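Local coordinates for protein SM80.1 Vicilin (Solanum melongena, PDB 5VF5) that probably serves as a seed storage protein of the 7S vicilin class, built from two cupin domains, with a copper ion bound in the crystal, at residues K48-I54 with V122-S128; G69-V75 with D99-G105. All coordinates share one frame; numbering follows the deposited sequence.

Contact 1 of 2, residues K48-I54 with V122-S128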
loop_
_atom_site.group_PDB
_atom_site.type_symbol
_atom_site.label_atom_id
_atom_site.label_comp_id
_atom_site.label_asym_id
_atom_site.label_seq_id
_atom_site.Cartn_x
_atom_site.Cartn_y
_atom_site.Cartn_z
ATOM N N LYS A 48 3.653 -9.836 -10.185
ATOM C CA LYS A 48 4.276 -10.441 -8.995
ATOM C C LYS A 48 3.845 -9.799 -7.683
ATOM O O LYS A 48 4.141 -10.347 -6.587
ATOM C CB LYS A 48 5.792 -10.503 -9.104
ATOM C CG LYS A 48 6.298 -11.484 -10.148
ATOM C CD LYS A 48 7.815 -11.539 -10.180
ATOM C CE LYS A 48 8.301 -12.601 -11.139
ATOM N NZ LYS A 48 9.780 -12.633 -11.149
ATOM N N PHE A 49 3.168 -8.646 -7.773
ATOM C CA PHE A 49 2.876 -7.865 -6.589
ATOM C C PHE A 49 1.441 -8.091 -6.109
ATOM O O PHE A 49 0.516 -8.294 -6.909
ATOM C CB PHE A 49 3.122 -6.398 -6.835
ATOM C CG PHE A 49 4.574 -6.031 -6.966
ATOM C CD1 PHE A 49 5.318 -5.743 -5.858
ATOM C CD2 PHE A 49 5.189 -6.051 -8.205
ATOM C CE1 PHE A 49 6.659 -5.438 -5.964
ATOM C CE2 PHE A 49 6.542 -5.753 -8.317
ATOM C CZ PHE A 49 7.254 -5.418 -7.202
ATOM N N ARG A 50 1.261 -8.087 -4.798
ATOM C CA ARG A 50 -0.060 -8.138 -4.196
ATOM C C ARG A 50 -0.180 -7.022 -3.197
ATOM O O ARG A 50 0.823 -6.700 -2.505
ATOM C CB ARG A 50 -0.290 -9.468 -3.520
ATOM C CG ARG A 50 -0.204 -10.694 -4.425
ATOM C CD ARG A 50 -1.328 -10.788 -5.442
ATOM N NE ARG A 50 -2.589 -11.165 -4.827
ATOM C CZ ARG A 50 -2.946 -12.409 -4.501
ATOM N NH1 ARG A 50 -2.109 -13.430 -4.708
ATOM N NH2 ARG A 50 -4.141 -12.635 -3.958
ATOM N N VAL A 51 -1.392 -6.522 -2.979
ATOM C CA VAL A 51 -1.650 -5.623 -1.880
ATOM C C VAL A 51 -2.667 -6.194 -0.948
ATOM O O VAL A 51 -3.578 -6.924 -1.376
ATOM C CB VAL A 51 -2.005 -4.159 -2.276
ATOM C CG1 VAL A 51 -0.827 -3.473 -2.946
ATOM C CG2 VAL A 51 -3.241 -4.078 -3.110
ATOM N N SER A 52 -2.535 -5.858 0.323
ATOM C CA SER A 52 -3.426 -6.388 1.358
ATOM C C SER A 52 -3.586 -5.371 2.477
ATOM O O SER A 52 -2.860 -4.360 2.549
ATOM C CB SER A 52 -2.870 -7.720 1.896
ATOM O OG SER A 52 -1.567 -7.537 2.445
ATOM N N VAL A 53 -4.506 -5.677 3.363
ATOM C CA VAL A 53 -4.760 -4.888 4.553
ATOM C C VAL A 53 -4.784 -5.834 5.759
ATOM O O VAL A 53 -5.322 -6.924 5.666
ATOM C CB VAL A 53 -6.066 -4.040 4.468
ATOM C CG1 VAL A 53 -6.402 -3.374 5.800
ATOM C CG2 VAL A 53 -5.948 -2.981 3.391
ATOM N N ILE A 54 -4.114 -5.414 6.844
ATOM C CA ILE A 54 -4.213 -6.054 8.139
ATOM C C ILE A 54 -4.899 -5.075 9.070
ATOM O O ILE A 54 -4.468 -3.925 9.191
ATOM C CB ILE A 54 -2.821 -6.409 8.715
ATOM C CG1 ILE A 54 -2.047 -7.304 7.742
ATOM C CG2 ILE A 54 -2.997 -7.052 10.090
ATOM C CD1 ILE A 54 -0.596 -7.537 8.105
ATOM N N VAL A 122 -2.842 -1.636 8.763
ATOM C CA VAL A 122 -1.610 -1.660 7.971
ATOM C C VAL A 122 -1.983 -1.946 6.524
ATOM O O VAL A 122 -2.744 -2.890 6.254
ATOM C CB VAL A 122 -0.638 -2.757 8.481
ATOM C CG1 VAL A 122 0.705 -2.724 7.771
ATOM C CG2 VAL A 122 -0.441 -2.639 9.996
ATOM N N TYR A 123 -1.431 -1.157 5.601
ATOM C CA TYR A 123 -1.454 -1.425 4.158
ATOM C C TYR A 123 -0.153 -2.111 3.775
ATOM O O TYR A 123 0.931 -1.631 4.117
ATOM C CB TYR A 123 -1.601 -0.092 3.419
ATOM C CG TYR A 123 -1.716 -0.084 1.904
ATOM C CD1 TYR A 123 -2.400 -1.080 1.233
ATOM C CD2 TYR A 123 -1.202 0.992 1.153
ATOM C CE1 TYR A 123 -2.525 -1.056 -0.142
ATOM C CE2 TYR A 123 -1.358 1.044 -0.217
ATOM C CZ TYR A 123 -2.019 0.028 -0.859
ATOM O OH TYR A 123 -2.168 0.095 -2.216
ATOM N N VAL A 124 -0.222 -3.217 3.053
ATOM C CA VAL A 124 0.906 -4.073 2.762
ATOM C C VAL A 124 1.085 -4.271 1.282
ATOM O O VAL A 124 0.130 -4.616 0.577
ATOM C CB VAL A 124 0.736 -5.434 3.447
ATOM C CG1 VAL A 124 1.927 -6.340 3.180
ATOM C CG2 VAL A 124 0.467 -5.291 4.935
ATOM N N LEU A 125 2.316 -4.131 0.811
ATOM C CA LEU A 125 2.727 -4.545 -0.530
ATOM C C LEU A 125 3.555 -5.813 -0.359
ATOM O O LEU A 125 4.464 -5.813 0.506
ATOM C CB LEU A 125 3.634 -3.477 -1.142
ATOM C CG LEU A 125 4.118 -3.784 -2.559
ATOM C CD1 LEU A 125 2.979 -3.761 -3.584
ATOM C CD2 LEU A 125 5.262 -2.856 -2.974
ATOM N N ALA A 126 3.300 -6.870 -1.139
ATOM C CA ALA A 126 4.178 -8.029 -1.124
ATOM C C ALA A 126 4.537 -8.406 -2.546
ATOM O O ALA A 126 3.757 -8.203 -3.467
ATOM C CB ALA A 126 3.548 -9.201 -0.391
ATOM N N LYS A 127 5.741 -8.938 -2.715
ATOM C CA LYS A 127 6.169 -9.451 -3.989
ATOM C C LYS A 127 6.459 -10.949 -3.876
ATOM O O LYS A 127 7.187 -11.380 -2.961
ATOM C CB LYS A 127 7.466 -8.733 -4.465
ATOM C CG LYS A 127 7.824 -9.081 -5.885
ATOM C CD LYS A 127 9.144 -8.507 -6.308
ATOM C CE LYS A 127 9.439 -8.922 -7.746
ATOM N NZ LYS A 127 10.774 -8.443 -8.187
ATOM N N SER A 128 5.927 -11.727 -4.807
ATOM C CA SER A 128 6.155 -13.163 -4.804
ATOM C C SER A 128 7.605 -13.520 -5.075
ATOM O O SER A 128 8.316 -12.801 -5.756
ATOM C CB SER A 128 5.247 -13.827 -5.801
ATOM O OG SER A 128 5.493 -13.367 -7.121
#

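Contact 2 of 2, residues G69-V75 with D99-G105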
loop_
_atom_site.group_PDB
_atom_site.type_symbol
_atom_site.label_atom_id
_atom_site.label_comp_id
_atom_site.label_asym_id
_atom_site.label_seq_id
_atom_site.Cartn_x
_atom_site.Cartn_y
_atom_site.Cartn_z
ATOM N N GLY A 69 6.467 -13.927 0.614
ATOM C CA GLY A 69 6.680 -12.719 -0.176
ATOM C C GLY A 69 7.487 -11.722 0.600
ATOM O O GLY A 69 7.404 -11.697 1.803
ATOM N N GLU A 70 8.270 -10.941 -0.110
ATOM C CA GLU A 70 8.959 -9.789 0.442
ATOM C C GLU A 70 7.929 -8.666 0.595
ATOM O O GLU A 70 7.216 -8.384 -0.366
ATOM C CB GLU A 70 10.031 -9.374 -0.589
ATOM C CG GLU A 70 10.997 -10.492 -0.962
ATOM C CD GLU A 70 11.887 -10.870 0.190
ATOM O OE1 GLU A 70 12.014 -10.052 1.103
ATOM O OE2 GLU A 70 12.428 -11.978 0.185
ATOM N N ALA A 71 7.867 -8.011 1.738
ATOM C CA ALA A 71 6.792 -7.097 2.030
ATOM C C ALA A 71 7.258 -5.730 2.445
ATOM O O ALA A 71 8.371 -5.574 2.991
ATOM C CB ALA A 71 5.836 -7.659 3.084
ATOM N N ILE A 72 6.380 -4.771 2.280
ATOM C CA ILE A 72 6.509 -3.447 2.875
ATOM C C ILE A 72 5.210 -3.176 3.622
ATOM O O ILE A 72 4.123 -3.274 3.030
ATOM C CB ILE A 72 6.707 -2.339 1.832
ATOM C CG1 ILE A 72 7.933 -2.620 0.975
ATOM C CG2 ILE A 72 6.813 -1.009 2.533
ATOM C CD1 ILE A 72 8.091 -1.659 -0.161
ATOM N N PHE A 73 5.311 -2.931 4.923
ATOM C CA PHE A 73 4.178 -2.599 5.779
ATOM C C PHE A 73 4.131 -1.088 5.935
ATOM O O PHE A 73 5.152 -0.473 6.258
ATOM C CB PHE A 73 4.310 -3.234 7.181
ATOM C CG PHE A 73 3.974 -4.683 7.313
ATOM C CD1 PHE A 73 4.042 -5.583 6.266
ATOM C CD2 PHE A 73 3.587 -5.166 8.555
ATOM C CE1 PHE A 73 3.712 -6.905 6.450
ATOM C CE2 PHE A 73 3.263 -6.495 8.734
ATOM C CZ PHE A 73 3.346 -7.363 7.679
ATOM N N VAL A 74 2.969 -0.490 5.806
ATOM C CA VAL A 74 2.748 0.923 6.034
ATOM C C VAL A 74 1.606 1.092 7.003
ATOM O O VAL A 74 0.484 0.654 6.758
ATOM C CB VAL A 74 2.444 1.668 4.733
ATOM C CG1 VAL A 74 2.274 3.175 4.968
ATOM C CG2 VAL A 74 3.499 1.401 3.698
ATOM N N VAL A 75 1.863 1.708 8.158
ATOM C CA VAL A 75 0.799 1.911 9.131
ATOM C C VAL A 75 -0.075 3.093 8.735
ATOM O O VAL A 75 0.397 4.223 8.609
ATOM C CB VAL A 75 1.349 2.122 10.544
ATOM C CG1 VAL A 75 0.232 2.283 11.539
ATOM C CG2 VAL A 75 2.215 0.952 10.927
ATOM N N ASP A 99 4.505 4.994 9.768
ATOM C CA ASP A 99 5.699 4.153 9.746
ATOM C C ASP A 99 5.688 3.217 8.537
ATOM O O ASP A 99 4.629 2.640 8.180
ATOM C CB ASP A 99 5.817 3.312 10.994
ATOM C CG ASP A 99 6.297 4.081 12.220
ATOM O OD1 ASP A 99 6.790 5.243 12.125
ATOM O OD2 ASP A 99 6.212 3.465 13.319
ATOM N N VAL A 100 6.851 3.067 7.953
ATOM C CA VAL A 100 7.138 2.177 6.853
ATOM C C VAL A 100 8.167 1.169 7.284
ATOM O O VAL A 100 9.202 1.552 7.806
ATOM C CB VAL A 100 7.668 2.941 5.626
ATOM C CG1 VAL A 100 7.972 1.990 4.481
ATOM C CG2 VAL A 100 6.705 4.053 5.204
ATOM N N LEU A 101 7.916 -0.130 7.051
ATOM C CA LEU A 101 8.808 -1.195 7.481
ATOM C C LEU A 101 8.969 -2.187 6.364
ATOM O O LEU A 101 7.962 -2.744 5.890
ATOM C CB LEU A 101 8.264 -1.897 8.731
ATOM C CG LEU A 101 9.146 -2.971 9.326
ATOM C CD1 LEU A 101 10.383 -2.408 9.975
ATOM C CD2 LEU A 101 8.334 -3.784 10.329
ATOM N N ARG A 102 10.200 -2.408 5.913
ATOM C CA ARG A 102 10.496 -3.514 4.989
ATOM C C ARG A 102 10.652 -4.790 5.807
ATOM O O ARG A 102 11.443 -4.854 6.738
ATOM C CB ARG A 102 11.771 -3.182 4.238
ATOM C CG ARG A 102 12.296 -4.250 3.326
ATOM C CD ARG A 102 11.633 -4.219 1.971
ATOM N NE ARG A 102 12.339 -5.199 1.169
ATOM C CZ ARG A 102 12.120 -6.507 1.203
ATOM N NH1 ARG A 102 11.076 -7.011 1.870
ATOM N NH2 ARG A 102 12.877 -7.306 0.497
ATOM N N LEU A 103 9.872 -5.812 5.435
ATOM C CA LEU A 103 9.923 -7.112 6.092
ATOM C C LEU A 103 10.424 -8.151 5.079
ATOM O O LEU A 103 9.761 -8.451 4.033
ATOM C CB LEU A 103 8.506 -7.495 6.537
ATOM C CG LEU A 103 8.395 -8.706 7.424
ATOM C CD1 LEU A 103 9.039 -8.470 8.789
ATOM C CD2 LEU A 103 6.908 -9.075 7.546
ATOM N N HIS A 104 11.541 -8.752 5.383
ATOM C CA HIS A 104 12.089 -9.782 4.531
ATOM C C HIS A 104 11.140 -10.978 4.461
ATOM O O HIS A 104 10.523 -11.386 5.447
ATOM C CB HIS A 104 13.472 -10.252 5.069
ATOM C CG HIS A 104 14.563 -9.271 4.852
ATOM N ND1 HIS A 104 15.199 -9.124 3.641
ATOM C CD2 HIS A 104 15.141 -8.385 5.701
ATOM C CE1 HIS A 104 16.128 -8.186 3.752
ATOM N NE2 HIS A 104 16.111 -7.717 4.990
ATOM N N GLY A 105 11.058 -11.559 3.289
ATOM C CA GLY A 105 10.301 -12.778 3.115
ATOM C C GLY A 105 10.769 -13.844 4.068
ATOM O O GLY A 105 11.953 -13.923 4.396
HETATM O O HOH W 1 7.491 -10.934 4.476
HETATM O O HOH W 2 14.865 -11.262 1.639
#

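Contact 1 of 2, residues K48-I54 with V122-S128
K48 meets the far end of 122-128 through its carbonyl: S128 N donates to K48 O at 2.9 Å, nearly straight at 168°. The K48 chain, extended beyond CG, touches by methylenes, with CD 3.9 Å from K127 CE; the ammonium groups, K48 NZ and K127 NZ, are 5.2 Å apart and not in contact. F49 is met over one face by the K127 chain: K127 CG stands 4.0 Å from the centroid of the F49 ring, 19° off its normal, a CH-pi contact offset toward the rim. F49 CG lies anti to its carbonyl carbon (chi1 -71°), which swings the ring's end toward 122-128, where CD1 also touches L125 CD1. R50 and A126 form a hydrogen-bonded antiparallel pair, with R50 N to A126 O and A126 N to R50 O both 2.8 Å; the guanidinium leads away to G133 and L33. In the conformer described, V51 CB lies 3.8 Å from Y123 CE1, and the Y123 hydroxyl hydrogen-bonds V267 O. The bonds S52 N to V124 O and V124 N to S52 O follow, and the S52 side chain lies against V124. I54 closes the register against V122, while its CD1 reaches V124 CG2. F49, V51, Y123 and L125 share the face turned to strand 337-344; S52, I54, V122 and V124 occupy the other. With the alternating pairs intact, the backbone polar groups facing across the strands are satisfied within the sheet, and mainly apolar side chains can pack on both faces of this cupin beta-sheet.

Contact 2 of 2, residues G69-V75 with D99-G105
E70 OE1 takes three N-H groups in the R102 conformer described: G105 N at 2.8 Å, R102 NH2 at 2.9 Å and R102 NH1 at 3.3 Å. G105 N and R102 NH2 approach from opposite faces of the carboxylate, both well out of its plane, whereas NH1 uses the anti lone pair. The guanidinium thus grips one oxygen end-on, its plane 87° from the carboxylate's, and NH2 has a second acid partner in D240. A bend at chi2 (-68°) brings the E70 carboxylate to the turn after strand 100-103; water 2 links OE2 to H104 ND1, and H104 NE2 is hydrogen-bonded to R206 O. In the same conformer R102 NH1 donates to A71 O at 3.3 Å, from the carbonyl face opposite to L103 N. F73 N bonds L101 O at 2.8 Å and V75 N bonds D99 O, in antiparallel register. I72 CG2 and V100 CG1 touch at 3.8 Å on the face toward strand 243-250. On the other, L103 CD2 lies 4.0 Å from F73 CZ. Three N-H donors on one oxygen would probably favour the ionised carboxylate, and through G105 N that oxygen ties the chain after L103 to strand 69-77.

In the fold
Contacts 1 and 2 lie in one antiparallel sheet of the N-terminal cupin domain, their centres about 9 Å apart. Across the sheet the strands run 49-56, 120-128, 69-77, 100-103, so the second strand of contact 1 adjoins the first of contact 2. L125 O to I72 N and K127 N to E70 O, each 2.8 Å, are probable hydrogen bonds across this seam. In sequence the order is different: 69-75 and 99-105 both fall between 48-54 and 122-128. Chain-distant strands thereby become neighbours, as expected of a cupin barrel. Both contacts present a side-chain face to strands of the second cupin region: 337-344 reaches both, while 243-250 reaches contact 2.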